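Local coordinates for CofB (PDB 5AX6), which is a minor pilin of the CFA/III type IVb pilus of human enterotoxigenic Escherichia coli, forms a homotrimer and probably takes part in pilus assembly, at residues A[4-9]-A[160-165]; A[12-17]-A[121-126]; A[180-185]-A[221-226]; A[140-145]-A[227-232]. One frame throughout, in Å; residues are numbered along the deposited sequence.

From the N terminus, helix 4-25 supplies one side of contacts 1 and 2. Contact 2 closes first, laying residues 12-17 on strand 121-130, and sits within the wider loop of contact 1, which brings the start of the helix to helix 161-171. Contact 4 opens on strand 139-148, before contact 1 has closed, and closes at the end of strand 220-227, so the two loops cross. Contact 3 lies wholly within the span of contact 4 and follows contacts 1 and 2 in series. Contact 1 joins the two helices, contact 2 sets the first on the sheet, and contacts 3 and 4 pair its strands; a salt bridge between Asp124 and Arg185 links contacts 2 and 3.

Contact 1. Residues A[4-9]-A[160-165]; sequences EARRQI and SNYVSS
Gln8 NE2 serves two acceptors, giving a hydrogen bond of 3.2 Å to Ser165 O across the contact and another to Asn12 OD1 one turn further along its own helix. The first comes in tilted 28° from the carbonyl plane of Ser165, while Gln8 OE1 rests 3.4 Å from Ser165 CB. Ser165 OG turns instead to Ser11 OG, another residue of helix 4-25, with which it is hydrogen-bonded.

Beside this polar corner Arg7 lies across Tyr162. Its CG, anti to the carbonyl carbon (chi1 -76°), is set 3.4 Å from Tyr162 CZ. CD stands 3.5 Å above the ring plane, over the centre, in a CH-pi contact. Beyond CD the chain bends, and the guanidinium meets Asn161, whose CB lies 3.3 Å above one of its faces, offset toward the rim. That charge is too far from the tyrosine for more than a weak cation-pi attraction; Arg7 meets the ring through its methylenes.

The axes of segments 4-9 and 161-165 approach to 9.3 Å and cross at -60°. This is helix-on-helix packing, consistent with the N-terminal spine helix of a type IVb pilin held against a second helix of its globular domain.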
# COMPACT_ATOMS: atom_id res chain seq x y z
N GLU A 4 -22.23 -26.16 28.75
CA GLU A 4 -21.36 -25.07 28.33
C GLU A 4 -21.83 -24.46 27.02
O GLU A 4 -21.89 -23.23 26.89
CB GLU A 4 -19.91 -25.56 28.18
CG GLU A 4 -18.96 -24.54 27.56
CD GLU A 4 -18.91 -24.59 26.03
OE1 GLU A 4 -19.61 -25.44 25.44
OE2 GLU A 4 -18.17 -23.79 25.42
N ALA A 5 -22.15 -25.32 26.06
CA ALA A 5 -22.57 -24.87 24.73
C ALA A 5 -23.76 -23.92 24.82
O ALA A 5 -23.79 -22.89 24.15
CB ALA A 5 -22.91 -26.07 23.86
N ARG A 6 -24.73 -24.28 25.65
CA ARG A 6 -25.90 -23.43 25.87
C ARG A 6 -25.51 -22.10 26.51
O ARG A 6 -25.92 -21.03 26.05
CB ARG A 6 -26.92 -24.15 26.76
CG ARG A 6 -27.97 -23.23 27.37
CD ARG A 6 -28.77 -23.92 28.47
NE ARG A 6 -27.94 -24.33 29.61
CZ ARG A 6 -27.75 -23.60 30.71
NH1 ARG A 6 -28.33 -22.41 30.83
NH2 ARG A 6 -26.98 -24.06 31.68
N ARG A 7 -24.71 -22.17 27.57
CA ARG A 7 -24.26 -20.97 28.26
C ARG A 7 -23.41 -20.09 27.35
O ARG A 7 -23.45 -18.86 27.46
CB ARG A 7 -23.48 -21.33 29.53
CG ARG A 7 -24.36 -21.77 30.69
CD ARG A 7 -23.59 -21.75 32.01
NE ARG A 7 -22.39 -22.58 31.94
CZ ARG A 7 -22.34 -23.86 32.31
NH1 ARG A 7 -23.43 -24.46 32.77
NH2 ARG A 7 -21.21 -24.53 32.21
N GLN A 8 -22.66 -20.70 26.45
CA GLN A 8 -21.83 -19.90 25.55
C GLN A 8 -22.69 -19.10 24.58
O GLN A 8 -22.35 -17.98 24.22
CB GLN A 8 -20.85 -20.77 24.77
CG GLN A 8 -19.77 -19.96 24.07
CD GLN A 8 -18.93 -19.16 25.07
OE1 GLN A 8 -18.27 -19.73 25.94
NE2 GLN A 8 -18.95 -17.83 24.95
N ILE A 9 -23.81 -19.68 24.16
CA ILE A 9 -24.67 -19.00 23.20
C ILE A 9 -25.35 -17.81 23.86
O ILE A 9 -25.44 -16.74 23.27
CB ILE A 9 -25.71 -19.96 22.60
CG1 ILE A 9 -25.02 -20.92 21.63
CG2 ILE A 9 -26.81 -19.18 21.89
CD1 ILE A 9 -25.91 -22.05 21.14
N SER A 160 -20.90 -18.39 38.19
CA SER A 160 -19.47 -18.66 38.07
C SER A 160 -19.15 -19.41 36.78
O SER A 160 -18.11 -19.17 36.15
CB SER A 160 -18.97 -19.46 39.27
OG SER A 160 -17.69 -20.03 39.00
N ASN A 161 -20.03 -20.33 36.41
CA ASN A 161 -19.91 -21.02 35.13
C ASN A 161 -20.08 -20.00 34.01
O ASN A 161 -19.42 -20.08 32.97
CB ASN A 161 -20.95 -22.14 35.01
CG ASN A 161 -21.07 -22.97 36.28
OD1 ASN A 161 -20.10 -23.14 37.02
ND2 ASN A 161 -22.27 -23.48 36.54
N TYR A 162 -20.97 -19.04 34.25
CA TYR A 162 -21.28 -18.02 33.27
C TYR A 162 -20.17 -16.99 33.12
O TYR A 162 -19.97 -16.45 32.04
CB TYR A 162 -22.60 -17.33 33.63
CG TYR A 162 -23.78 -17.90 32.91
CD1 TYR A 162 -23.95 -17.70 31.54
CD2 TYR A 162 -24.75 -18.64 33.58
CE1 TYR A 162 -25.03 -18.22 30.87
CE2 TYR A 162 -25.84 -19.16 32.92
CZ TYR A 162 -25.98 -18.95 31.56
OH TYR A 162 -27.06 -19.47 30.88
N VAL A 163 -19.46 -16.71 34.21
CA VAL A 163 -18.38 -15.73 34.14
C VAL A 163 -17.31 -16.17 33.15
O VAL A 163 -16.77 -15.36 32.39
CB VAL A 163 -17.74 -15.49 35.52
CG1 VAL A 163 -16.43 -14.74 35.36
CG2 VAL A 163 -18.69 -14.72 36.43
N SER A 164 -17.01 -17.46 33.15
CA SER A 164 -16.01 -17.99 32.22
C SER A 164 -16.49 -17.86 30.77
O SER A 164 -15.71 -17.48 29.89
CB SER A 164 -15.70 -19.46 32.55
OG SER A 164 -14.60 -19.92 31.79
N SER A 165 -17.76 -18.15 30.52
CA SER A 165 -18.26 -18.02 29.15
C SER A 165 -18.45 -16.55 28.77
O SER A 165 -18.26 -16.19 27.61
CB SER A 165 -19.56 -18.82 28.96
OG SER A 165 -20.62 -18.29 29.72

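Contact 2. Residues A[12-17]-A[121-126]; sequences NALISE and LKIDRI
Leu14 meets Leu121 and Ile123 without the help of any ring or side-chain plane; the flat groups it approaches across the contact are peptide units of the strand, with Leu14 CD1 4.0 Å from Leu121 O and Leu14 CD2 4.0 Å from Ile123 N. CG anti to the carbonyl carbon (chi1 -75°) sets the fork of Leu14 at the strand, one methyl for each partner. CD1 touches Leu121 CD2 at 3.9 Å, the two side chains crossing at about a right angle. CD2 lies 3.8 Å from Ile123 CG1, where leucine and isoleucine slide past each other in opposite directions. One turn on, Glu17 adds its CB, 4.0 Å from Ile123 CD1, while its carboxylate is engaged elsewhere in a salt bridge with Arg84.

An alanine in place of Leu14 would probably open a gap between helix and strand and leave Leu121 CD2 without its apolar partner on the helix.

Tyr162, Leu146 and Trp77 add to the apolar surroundings of the two strand side chains. Segments 12-17 and 121-126 run 24° from parallel and meet almost wholly through aliphatic carbons, so their hold rests on close fit and exclusion of water rather than on directional bonds.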
# COMPACT_ATOMS: atom_id res chain seq x y z
N ASN A 12 -22.62 -15.16 24.33
CA ASN A 12 -22.32 -14.45 23.09
C ASN A 12 -23.36 -13.37 22.79
O ASN A 12 -23.01 -12.29 22.32
CB ASN A 12 -22.23 -15.41 21.90
CG ASN A 12 -20.98 -16.26 21.93
OD1 ASN A 12 -20.01 -15.95 22.62
ND2 ASN A 12 -21.00 -17.35 21.16
N ALA A 13 -24.62 -13.67 23.05
CA ALA A 13 -25.69 -12.71 22.78
C ALA A 13 -25.64 -11.55 23.79
O ALA A 13 -25.82 -10.39 23.43
CB ALA A 13 -27.04 -13.39 22.83
N LEU A 14 -25.40 -11.88 25.05
CA LEU A 14 -25.24 -10.86 26.09
C LEU A 14 -24.09 -9.90 25.76
O LEU A 14 -24.24 -8.68 25.83
CB LEU A 14 -25.01 -11.52 27.45
CG LEU A 14 -26.26 -12.13 28.09
CD1 LEU A 14 -25.89 -13.02 29.27
CD2 LEU A 14 -27.24 -11.03 28.52
N ILE A 15 -22.94 -10.46 25.38
CA ILE A 15 -21.79 -9.64 25.03
C ILE A 15 -22.06 -8.78 23.79
O ILE A 15 -21.59 -7.65 23.69
CB ILE A 15 -20.54 -10.50 24.78
CG1 ILE A 15 -19.99 -11.02 26.10
CG2 ILE A 15 -19.49 -9.72 24.00
CD1 ILE A 15 -20.20 -10.09 27.26
N SER A 16 -22.82 -9.31 22.83
CA SER A 16 -23.14 -8.52 21.65
C SER A 16 -23.96 -7.29 22.01
O SER A 16 -23.72 -6.20 21.48
CB SER A 16 -23.89 -9.35 20.61
OG SER A 16 -24.07 -8.57 19.43
N GLU A 17 -24.93 -7.48 22.90
CA GLU A 17 -25.77 -6.38 23.38
C GLU A 17 -24.89 -5.36 24.10
O GLU A 17 -24.95 -4.16 23.82
CB GLU A 17 -26.85 -6.90 24.34
CG GLU A 17 -27.89 -7.83 23.71
CD GLU A 17 -28.99 -7.08 22.96
OE1 GLU A 17 -30.01 -6.70 23.59
OE2 GLU A 17 -28.84 -6.89 21.73
N LEU A 121 -29.99 -16.01 32.29
CA LEU A 121 -29.25 -14.79 32.55
C LEU A 121 -29.67 -13.73 31.54
O LEU A 121 -29.63 -13.97 30.33
CB LEU A 121 -27.74 -15.06 32.47
CG LEU A 121 -26.76 -14.08 33.12
CD1 LEU A 121 -27.01 -13.95 34.62
CD2 LEU A 121 -25.33 -14.53 32.86
N LYS A 122 -30.08 -12.56 32.05
CA LYS A 122 -30.59 -11.47 31.22
C LYS A 122 -30.09 -10.13 31.72
O LYS A 122 -29.86 -9.96 32.91
CB LYS A 122 -32.12 -11.44 31.23
CG LYS A 122 -32.80 -12.69 30.72
CD LYS A 122 -34.30 -12.57 30.87
CE LYS A 122 -35.00 -13.75 30.20
NZ LYS A 122 -36.40 -13.91 30.71
N ILE A 123 -29.98 -9.15 30.83
CA ILE A 123 -29.70 -7.78 31.29
C ILE A 123 -30.95 -7.16 31.89
O ILE A 123 -31.97 -7.03 31.21
CB ILE A 123 -29.17 -6.89 30.16
CG1 ILE A 123 -27.89 -7.49 29.58
CG2 ILE A 123 -28.93 -5.46 30.68
CD1 ILE A 123 -27.46 -6.89 28.25
N ASP A 124 -30.87 -6.76 33.16
CA ASP A 124 -32.03 -6.24 33.86
C ASP A 124 -32.03 -4.71 33.94
O ASP A 124 -33.07 -4.07 34.09
CB ASP A 124 -32.08 -6.83 35.28
CG ASP A 124 -33.42 -6.61 35.95
OD1 ASP A 124 -34.46 -6.89 35.31
OD2 ASP A 124 -33.43 -6.16 37.12
N ARG A 125 -30.85 -4.13 33.81
CA ARG A 125 -30.68 -2.73 34.11
C ARG A 125 -29.30 -2.28 33.66
O ARG A 125 -28.35 -3.06 33.67
CB ARG A 125 -30.88 -2.51 35.61
CG ARG A 125 -30.27 -1.25 36.17
CD ARG A 125 -30.54 -1.18 37.66
NE ARG A 125 -29.61 -0.26 38.31
CZ ARG A 125 -29.67 0.05 39.60
NH1 ARG A 125 -30.62 -0.48 40.37
NH2 ARG A 125 -28.79 0.90 40.11
N ILE A 126 -29.23 -1.02 33.24
CA ILE A 126 -27.98 -0.41 32.78
C ILE A 126 -27.76 0.89 33.51
O ILE A 126 -28.70 1.69 33.66
CB ILE A 126 -28.01 -0.16 31.26
CG1 ILE A 126 -28.18 -1.49 30.52
CG2 ILE A 126 -26.74 0.56 30.81
CD1 ILE A 126 -28.51 -1.32 29.03

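Contact 3. Residues A[180-185]-A[221-226]; sequences IYVVER and YGLRLS
Ile180 and Leu225 lie side by side, Ile180 CG1 3.7 Å from Leu225 CD2, while Ile180 CG2 reaches Leu223 CD2. Val182 continues this face, with CG1 3.9 Å from Tyr221 CD1, and Val163 of helix 161-171 packs on Ile180 and Leu223.

Antiparallel hydrogen-bonded pairs, Tyr181 with Arg224 and Val183 with Gly222, run between the side chains. Val183 CG2, set between its backbone N and carbonyl carbon, comes within 3.5 Å of Gly222 C, where a CB on the glycine would be tight.

On the Tyr181 face Arg224 runs alongside the ring: NH2 stands 3.4 Å above one ring face, toward the rim, with the guanidinium turned 71° from the ring plane and CZ 4.7 Å from the centroid, a cation-pi contact. Leu63 O accepts from the same NH2, and Tyr181 OH bonds to Gln48 of the second subunit.

At the far end a water donates to Glu184 OE1 (2.7 Å) and Tyr221 OH (2.6 Å); Thr196 OG1 also bonds to OE1, Asp216 O to the tyrosine hydroxyl, and Arg194 salt-bridges OE2. This is a twisted antiparallel strand pair in the sheet of a pilin domain, packed on one face by a helix.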
# COMPACT_ATOMS: atom_id res chain seq x y z
N ILE A 180 -16.22 -7.24 37.99
CA ILE A 180 -17.46 -8.00 38.08
C ILE A 180 -17.83 -8.09 39.55
O ILE A 180 -17.04 -8.57 40.35
CB ILE A 180 -17.29 -9.41 37.50
CG1 ILE A 180 -16.95 -9.33 36.01
CG2 ILE A 180 -18.55 -10.23 37.75
CD1 ILE A 180 -16.54 -10.66 35.41
N TYR A 181 -19.02 -7.61 39.89
CA TYR A 181 -19.47 -7.64 41.28
C TYR A 181 -20.69 -8.53 41.41
O TYR A 181 -21.49 -8.65 40.48
CB TYR A 181 -19.82 -6.23 41.78
CG TYR A 181 -18.64 -5.41 42.22
CD1 TYR A 181 -18.45 -5.11 43.57
CD2 TYR A 181 -17.71 -4.94 41.31
CE1 TYR A 181 -17.37 -4.35 43.98
CE2 TYR A 181 -16.63 -4.18 41.71
CZ TYR A 181 -16.47 -3.89 43.05
OH TYR A 181 -15.39 -3.13 43.45
N VAL A 182 -20.83 -9.15 42.58
CA VAL A 182 -22.06 -9.85 42.91
C VAL A 182 -23.07 -8.85 43.46
O VAL A 182 -22.73 -8.03 44.32
CB VAL A 182 -21.81 -10.97 43.94
CG1 VAL A 182 -23.12 -11.60 44.38
CG2 VAL A 182 -20.87 -12.01 43.37
N VAL A 183 -24.29 -8.88 42.94
CA VAL A 183 -25.33 -8.01 43.46
C VAL A 183 -26.53 -8.83 43.91
O VAL A 183 -26.67 -9.99 43.55
CB VAL A 183 -25.75 -6.94 42.42
CG1 VAL A 183 -24.56 -6.01 42.14
CG2 VAL A 183 -26.25 -7.59 41.13
N GLU A 184 -27.39 -8.22 44.72
CA GLU A 184 -28.52 -8.92 45.28
C GLU A 184 -29.71 -7.99 45.43
O GLU A 184 -29.56 -6.77 45.53
CB GLU A 184 -28.15 -9.54 46.64
CG GLU A 184 -27.78 -8.50 47.68
CD GLU A 184 -27.35 -9.11 49.02
OE1 GLU A 184 -26.26 -9.71 49.09
OE2 GLU A 184 -28.12 -8.97 50.00
N ARG A 185 -30.89 -8.58 45.46
CA ARG A 185 -32.07 -7.83 45.84
C ARG A 185 -32.99 -8.75 46.62
O ARG A 185 -32.91 -9.98 46.50
CB ARG A 185 -32.78 -7.25 44.61
CG ARG A 185 -33.21 -8.28 43.60
CD ARG A 185 -33.75 -7.60 42.36
NE ARG A 185 -34.13 -8.55 41.33
CZ ARG A 185 -34.59 -8.22 40.13
NH1 ARG A 185 -34.72 -6.94 39.80
NH2 ARG A 185 -34.91 -9.16 39.26
N TYR A 221 -29.90 -13.17 43.35
CA TYR A 221 -28.57 -12.68 43.02
C TYR A 221 -28.41 -12.34 41.54
O TYR A 221 -29.20 -12.78 40.69
CB TYR A 221 -27.51 -13.70 43.43
CG TYR A 221 -27.36 -13.80 44.93
CD1 TYR A 221 -26.57 -12.89 45.62
CD2 TYR A 221 -28.02 -14.79 45.66
CE1 TYR A 221 -26.42 -12.97 46.99
CE2 TYR A 221 -27.88 -14.88 47.04
CZ TYR A 221 -27.08 -13.97 47.70
OH TYR A 221 -26.93 -14.04 49.06
N GLY A 222 -27.39 -11.56 41.25
CA GLY A 222 -27.07 -11.19 39.88
C GLY A 222 -25.61 -10.81 39.81
O GLY A 222 -24.90 -10.88 40.81
N LEU A 223 -25.16 -10.44 38.62
CA LEU A 223 -23.80 -9.96 38.42
C LEU A 223 -23.84 -8.58 37.81
O LEU A 223 -24.63 -8.33 36.90
CB LEU A 223 -23.00 -10.89 37.50
CG LEU A 223 -22.71 -12.32 37.98
CD1 LEU A 223 -22.15 -13.12 36.81
CD2 LEU A 223 -21.73 -12.29 39.15
N ARG A 224 -23.00 -7.69 38.31
CA ARG A 224 -22.83 -6.41 37.66
C ARG A 224 -21.54 -6.44 36.85
O ARG A 224 -20.45 -6.63 37.40
CB ARG A 224 -22.80 -5.27 38.68
CG ARG A 224 -22.74 -3.89 38.05
CD ARG A 224 -22.57 -2.80 39.08
NE ARG A 224 -21.27 -2.87 39.75
CZ ARG A 224 -20.87 -1.98 40.66
NH1 ARG A 224 -21.68 -0.98 40.99
NH2 ARG A 224 -19.69 -2.10 41.23
N LEU A 225 -21.66 -6.28 35.53
CA LEU A 225 -20.49 -6.23 34.67
C LEU A 225 -20.19 -4.78 34.32
O LEU A 225 -21.06 -4.08 33.80
CB LEU A 225 -20.72 -7.03 33.37
CG LEU A 225 -21.20 -8.47 33.47
CD1 LEU A 225 -21.45 -9.03 32.07
CD2 LEU A 225 -20.17 -9.31 34.20
N SER A 226 -18.97 -4.33 34.61
CA SER A 226 -18.58 -2.94 34.36
C SER A 226 -17.68 -2.85 33.14
O SER A 226 -16.69 -3.57 33.05
CB SER A 226 -17.85 -2.34 35.56
OG SER A 226 -18.67 -2.33 36.71
O HOH W 1 -26.43 -11.95 50.52

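Contact 4. Residues A[140-145]-A[227-232]; sequences ERVDFI and IDPNLG
Val142 and Ile227 form an antiparallel hydrogen-bonded pair, the main-chain tie of the contact. Val142 N donates to Ile227 O at 2.9 Å, and Ile227 N returns the bond to Val142 O at 2.8 Å.

The apolar contacts flank this pair. Ile227 CG1 comes to the edge of the Phe144 ring, 3.9 Å from CE2, and both side chains also touch Ile18 of helix 4-25. Pro229 sets CD 3.6 Å from Glu140 O and only loosely meets Val142 through CG.

The salt bridge lies within the strand. Arg141 grips Asp143, two residues on, side-on: NE bonds to OD1 and NH2 to OD2, each oxygen met on its syn side. A bend at chi3 (76°) turns NE to Asp143 OD1, 2.9 Å away and nearly in the guanidinium plane. Ser226 OG is also bonded to Asp143 OD1, and Asn60 O accepts from Arg141 NH2. An alanine in place of Arg141 would probably leave the buried Asp143 without its salt-bridge mate and its carboxylate freer to turn.

Water and turn bonds complete the account. One water donates to Glu140 O (2.8 Å) and to Asp228 OD1 (2.6 Å), bridging the two segments, and accepts from Asn230 ND2. Asp228 OD1 also takes the backbone N-H of Asn230, which meets it from above the carboxylate plane. Past the last paired residue of strand 220-227, the chain thus leaves the sheet through an Asx turn at the head of a type I beta turn, Asp228 to Leu231.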
# COMPACT_ATOMS: atom_id res chain seq x y z
N GLU A 140 -18.24 7.69 32.13
CA GLU A 140 -16.91 7.12 32.34
C GLU A 140 -16.95 5.63 32.61
O GLU A 140 -15.92 4.95 32.63
CB GLU A 140 -16.19 7.83 33.49
CG GLU A 140 -16.77 7.60 34.87
CD GLU A 140 -15.98 8.34 35.95
OE1 GLU A 140 -15.76 9.57 35.79
OE2 GLU A 140 -15.57 7.71 36.94
N ARG A 141 -18.15 5.11 32.84
CA ARG A 141 -18.29 3.67 33.04
C ARG A 141 -19.70 3.25 32.69
O ARG A 141 -20.64 4.00 32.95
CB ARG A 141 -17.97 3.29 34.50
CG ARG A 141 -17.68 1.80 34.67
CD ARG A 141 -17.33 1.46 36.12
NE ARG A 141 -18.51 1.44 36.99
CZ ARG A 141 -18.66 2.21 38.06
NH1 ARG A 141 -17.73 3.10 38.39
NH2 ARG A 141 -19.75 2.11 38.80
N VAL A 142 -19.85 2.06 32.10
CA VAL A 142 -21.18 1.51 31.84
C VAL A 142 -21.33 0.21 32.61
O VAL A 142 -20.58 -0.74 32.38
CB VAL A 142 -21.44 1.26 30.33
CG1 VAL A 142 -22.88 0.79 30.12
CG2 VAL A 142 -21.16 2.52 29.52
N ASP A 143 -22.30 0.17 33.51
CA ASP A 143 -22.56 -1.03 34.30
C ASP A 143 -23.79 -1.76 33.78
O ASP A 143 -24.81 -1.13 33.53
CB ASP A 143 -22.78 -0.67 35.78
CG ASP A 143 -21.52 -0.19 36.48
OD1 ASP A 143 -20.40 -0.48 35.99
OD2 ASP A 143 -21.65 0.45 37.55
N PHE A 144 -23.68 -3.08 33.66
CA PHE A 144 -24.79 -3.93 33.25
C PHE A 144 -25.13 -4.88 34.40
O PHE A 144 -24.27 -5.65 34.83
CB PHE A 144 -24.44 -4.73 31.99
CG PHE A 144 -24.16 -3.88 30.79
CD1 PHE A 144 -25.17 -3.59 29.88
CD2 PHE A 144 -22.89 -3.37 30.57
CE1 PHE A 144 -24.93 -2.80 28.76
CE2 PHE A 144 -22.63 -2.59 29.46
CZ PHE A 144 -23.65 -2.30 28.55
N ILE A 145 -26.35 -4.81 34.90
CA ILE A 145 -26.79 -5.71 35.96
C ILE A 145 -27.50 -6.87 35.30
O ILE A 145 -28.50 -6.68 34.60
CB ILE A 145 -27.72 -5.01 36.98
CG1 ILE A 145 -26.92 -4.03 37.85
CG2 ILE A 145 -28.41 -6.03 37.88
CD1 ILE A 145 -26.46 -2.80 37.11
N ILE A 227 -18.02 -1.95 32.22
CA ILE A 227 -17.20 -1.72 31.03
C ILE A 227 -16.71 -0.28 30.99
O ILE A 227 -17.48 0.65 31.21
CB ILE A 227 -17.96 -1.98 29.72
CG1 ILE A 227 -18.76 -3.28 29.80
CG2 ILE A 227 -17.00 -1.92 28.53
CD1 ILE A 227 -17.93 -4.54 29.66
N ASP A 228 -15.42 -0.09 30.71
CA ASP A 228 -14.86 1.24 30.49
C ASP A 228 -15.03 1.58 29.01
O ASP A 228 -14.34 1.01 28.18
CB ASP A 228 -13.37 1.26 30.89
CG ASP A 228 -12.71 2.61 30.69
OD1 ASP A 228 -13.34 3.54 30.13
OD2 ASP A 228 -11.53 2.74 31.09
N PRO A 229 -15.94 2.51 28.67
CA PRO A 229 -16.16 2.76 27.24
C PRO A 229 -14.96 3.38 26.55
O PRO A 229 -14.93 3.40 25.32
CB PRO A 229 -17.35 3.74 27.23
CG PRO A 229 -17.22 4.46 28.55
CD PRO A 229 -16.75 3.41 29.52
N ASN A 230 -14.01 3.93 27.31
CA ASN A 230 -12.83 4.52 26.67
C ASN A 230 -11.68 3.55 26.45
O ASN A 230 -10.71 3.87 25.76
CB ASN A 230 -12.35 5.72 27.49
CG ASN A 230 -13.37 6.84 27.52
OD1 ASN A 230 -13.96 7.16 26.50
ND2 ASN A 230 -13.62 7.40 28.70
N LEU A 231 -11.76 2.37 27.05
CA LEU A 231 -10.69 1.40 26.92
C LEU A 231 -10.69 0.82 25.51
O LEU A 231 -11.69 0.25 25.07
CB LEU A 231 -10.83 0.29 27.96
CG LEU A 231 -9.73 -0.78 27.97
CD1 LEU A 231 -8.36 -0.14 28.27
CD2 LEU A 231 -10.05 -1.86 29.00
N GLY A 232 -9.58 0.98 24.79
CA GLY A 232 -9.48 0.48 23.42
C GLY A 232 -10.26 1.30 22.41
O GLY A 232 -10.42 0.89 21.26
O HOH W 2 -13.47 5.72 31.45